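Local structure of DNA polymerase (5MDN) at residues Glu398-Ala403 with Ala513-Leu518. The protein is probably a DNA-directed DNA polymerase of family B, extending a DNA strand by adding nucleotides from deoxyribonucleoside triphosphates, with release of diphosphate. Sequence-based numbering, arbitrary orientation.
Sequences EPYKGA and AMYGYL
Y400 reaches from an irregular loop to the short helix 514-519 and meets Y515 in a T-shaped stack. The planes stand 82° apart, centroids separated by 5.6 Å, with Y515 presenting its edge to one face of Y400. CD2 of Y515 does the touching, 3.9 Å from CZ of Y400 and toward the rim of that ring. Both tyrosines hold CG anti to the backbone N (chi1 -151° for Y400, 169° for Y515), and their rings cross. CD1 and CE1 of Y400 pass by the backbone of G516: CE1 comes 3.7 Å from the N of G516, and CD1 equally near its CA. Glycine suits this spot because a CB would run into CD1. A tyrosine suits the loop because its hydroxyl reaches beyond the stack to donate to the carbonyl of N512.

The sequence YKGA fits the YxGG/A motif of family B polymerases, and the helix carries the YG that ends their motif B; the contact thus ties that motif to a loop that, as in relatives, probably lies between exonuclease and polymerase modules and may influence the balance of synthesis and degradation. An inverse gamma turn centred on P399, closed by Y400 N to E398 O, 2.6 Å, bends the loop just before the tyrosine. An alanine at Y400 would lose the ring contact and the bond to N512, and would probably loosen the loop's hold on the turn between the helices. Y515 is also stacked with Y425. On the solvent side, K401 curls back into a salt bridge with E398, imprecisely placed in the model.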
loop_
_atom_site.group_PDB
_atom_site.type_symbol
_atom_site.label_atom_id
_atom_site.label_comp_id
_atom_site.label_asym_id
_atom_site.label_seq_id
_atom_site.Cartn_x
_atom_site.Cartn_y
_atom_site.Cartn_z
ATOM N N GLU A 398 2.126 11.348 -3.811
ATOM C CA GLU A 398 1.399 11.400 -5.073
ATOM C C GLU A 398 1.974 10.348 -6.030
ATOM O O GLU A 398 3.099 10.490 -6.537
ATOM C CB GLU A 398 1.429 12.828 -5.603
ATOM C CG GLU A 398 2.797 13.434 -5.645
ATOM C CD GLU A 398 3.377 13.254 -7.007
ATOM O OE1 GLU A 398 2.571 13.336 -7.952
ATOM O OE2 GLU A 398 4.598 13.011 -7.143
ATOM N N PRO A 399 1.268 9.240 -6.225
ATOM C CA PRO A 399 1.864 8.084 -6.917
ATOM C C PRO A 399 2.201 8.285 -8.388
ATOM O O PRO A 399 1.430 7.912 -9.280
ATOM C CB PRO A 399 0.803 6.990 -6.727
ATOM C CG PRO A 399 0.024 7.418 -5.503
ATOM C CD PRO A 399 0.000 8.909 -5.549
ATOM N N TYR A 400 3.347 8.934 -8.627
ATOM C CA TYR A 400 4.254 8.654 -9.740
ATOM C C TYR A 400 4.101 9.585 -10.938
ATOM O O TYR A 400 4.949 9.545 -11.824
ATOM C CB TYR A 400 4.095 7.203 -10.216
ATOM C CG TYR A 400 5.357 6.624 -10.822
ATOM C CD1 TYR A 400 6.470 6.388 -10.024
ATOM C CD2 TYR A 400 5.440 6.322 -12.172
ATOM C CE1 TYR A 400 7.631 5.854 -10.550
ATOM C CE2 TYR A 400 6.600 5.793 -12.712
ATOM C CZ TYR A 400 7.701 5.557 -11.896
ATOM O OH TYR A 400 8.878 5.027 -12.403
ATOM N N LYS A 401 3.065 10.437 -10.989
ATOM C CA LYS A 401 2.942 11.448 -12.059
ATOM C C LYS A 401 3.157 10.959 -13.497
ATOM O O LYS A 401 4.241 11.131 -14.068
ATOM C CB LYS A 401 3.871 12.653 -11.839
ATOM C CG LYS A 401 3.500 13.534 -10.667
ATOM C CD LYS A 401 4.453 14.700 -10.452
ATOM C CE LYS A 401 5.853 14.233 -10.094
ATOM N NZ LYS A 401 5.985 13.372 -8.860
ATOM N N GLY A 402 2.123 10.396 -14.108
ATOM C CA GLY A 402 2.244 9.952 -15.483
ATOM C C GLY A 402 2.079 11.049 -16.519
ATOM O O GLY A 402 0.962 11.347 -16.956
ATOM N N ALA A 403 3.198 11.660 -16.914
ATOM C CA ALA A 403 3.208 12.733 -17.907
ATOM C C ALA A 403 3.053 12.155 -19.311
ATOM O O ALA A 403 3.886 11.359 -19.758
ATOM C CB ALA A 403 4.499 13.543 -17.802
ATOM N N ALA A 513 10.973 3.115 -7.923
ATOM C CA ALA A 513 10.138 4.030 -7.155
ATOM C C ALA A 513 10.807 5.374 -6.897
ATOM O O ALA A 513 10.123 6.320 -6.492
ATOM C CB ALA A 513 9.745 3.390 -5.823
ATOM N N MET A 514 12.127 5.463 -7.092
ATOM C CA MET A 514 12.864 6.695 -6.815
ATOM C C MET A 514 12.265 7.894 -7.545
ATOM O O MET A 514 12.085 8.967 -6.958
ATOM C CB MET A 514 14.332 6.515 -7.202
ATOM C CG MET A 514 15.275 7.525 -6.572
ATOM S SD MET A 514 15.469 7.256 -4.801
ATOM C CE MET A 514 15.993 5.543 -4.784
ATOM N N TYR A 515 11.969 7.729 -8.839
ATOM C CA TYR A 515 11.501 8.849 -9.655
ATOM C C TYR A 515 10.220 9.459 -9.096
ATOM O O TYR A 515 10.080 10.688 -9.047
ATOM C CB TYR A 515 11.298 8.384 -11.097
ATOM C CG TYR A 515 10.579 9.375 -11.982
ATOM C CD1 TYR A 515 11.184 10.567 -12.362
ATOM C CD2 TYR A 515 9.303 9.108 -12.456
ATOM C CE1 TYR A 515 10.528 11.471 -13.179
ATOM C CE2 TYR A 515 8.641 10.002 -13.271
ATOM C CZ TYR A 515 9.256 11.181 -13.631
ATOM O OH TYR A 515 8.586 12.063 -14.444
ATOM N N GLY A 516 9.270 8.620 -8.679
ATOM C CA GLY A 516 8.067 9.139 -8.049
ATOM C C GLY A 516 8.352 9.859 -6.744
ATOM O O GLY A 516 7.697 10.852 -6.415
ATOM N N TYR A 517 9.328 9.364 -5.979
ATOM C CA TYR A 517 9.647 9.966 -4.689
ATOM C C TYR A 517 10.246 11.357 -4.853
ATOM O O TYR A 517 9.873 12.295 -4.138
ATOM C CB TYR A 517 10.602 9.060 -3.912
ATOM C CG TYR A 517 11.247 9.735 -2.724
ATOM C CD1 TYR A 517 10.576 9.848 -1.514
ATOM C CD2 TYR A 517 12.530 10.259 -2.813
ATOM C CE1 TYR A 517 11.166 10.469 -0.426
ATOM C CE2 TYR A 517 13.125 10.882 -1.734
ATOM C CZ TYR A 517 12.440 10.983 -0.543
ATOM O OH TYR A 517 13.030 11.600 0.535
ATOM N N LEU A 518 11.190 11.511 -5.784
ATOM C CA LEU A 518 11.913 12.770 -5.923
ATOM C C LEU A 518 11.051 13.898 -6.473
ATOM O O LEU A 518 11.488 15.052 -6.445
ATOM C CB LEU A 518 13.140 12.572 -6.812
ATOM C CG LEU A 518 14.166 11.567 -6.283
ATOM C CD1 LEU A 518 15.159 11.185 -7.364
ATOM C CD2 LEU A 518 14.882 12.125 -5.064
#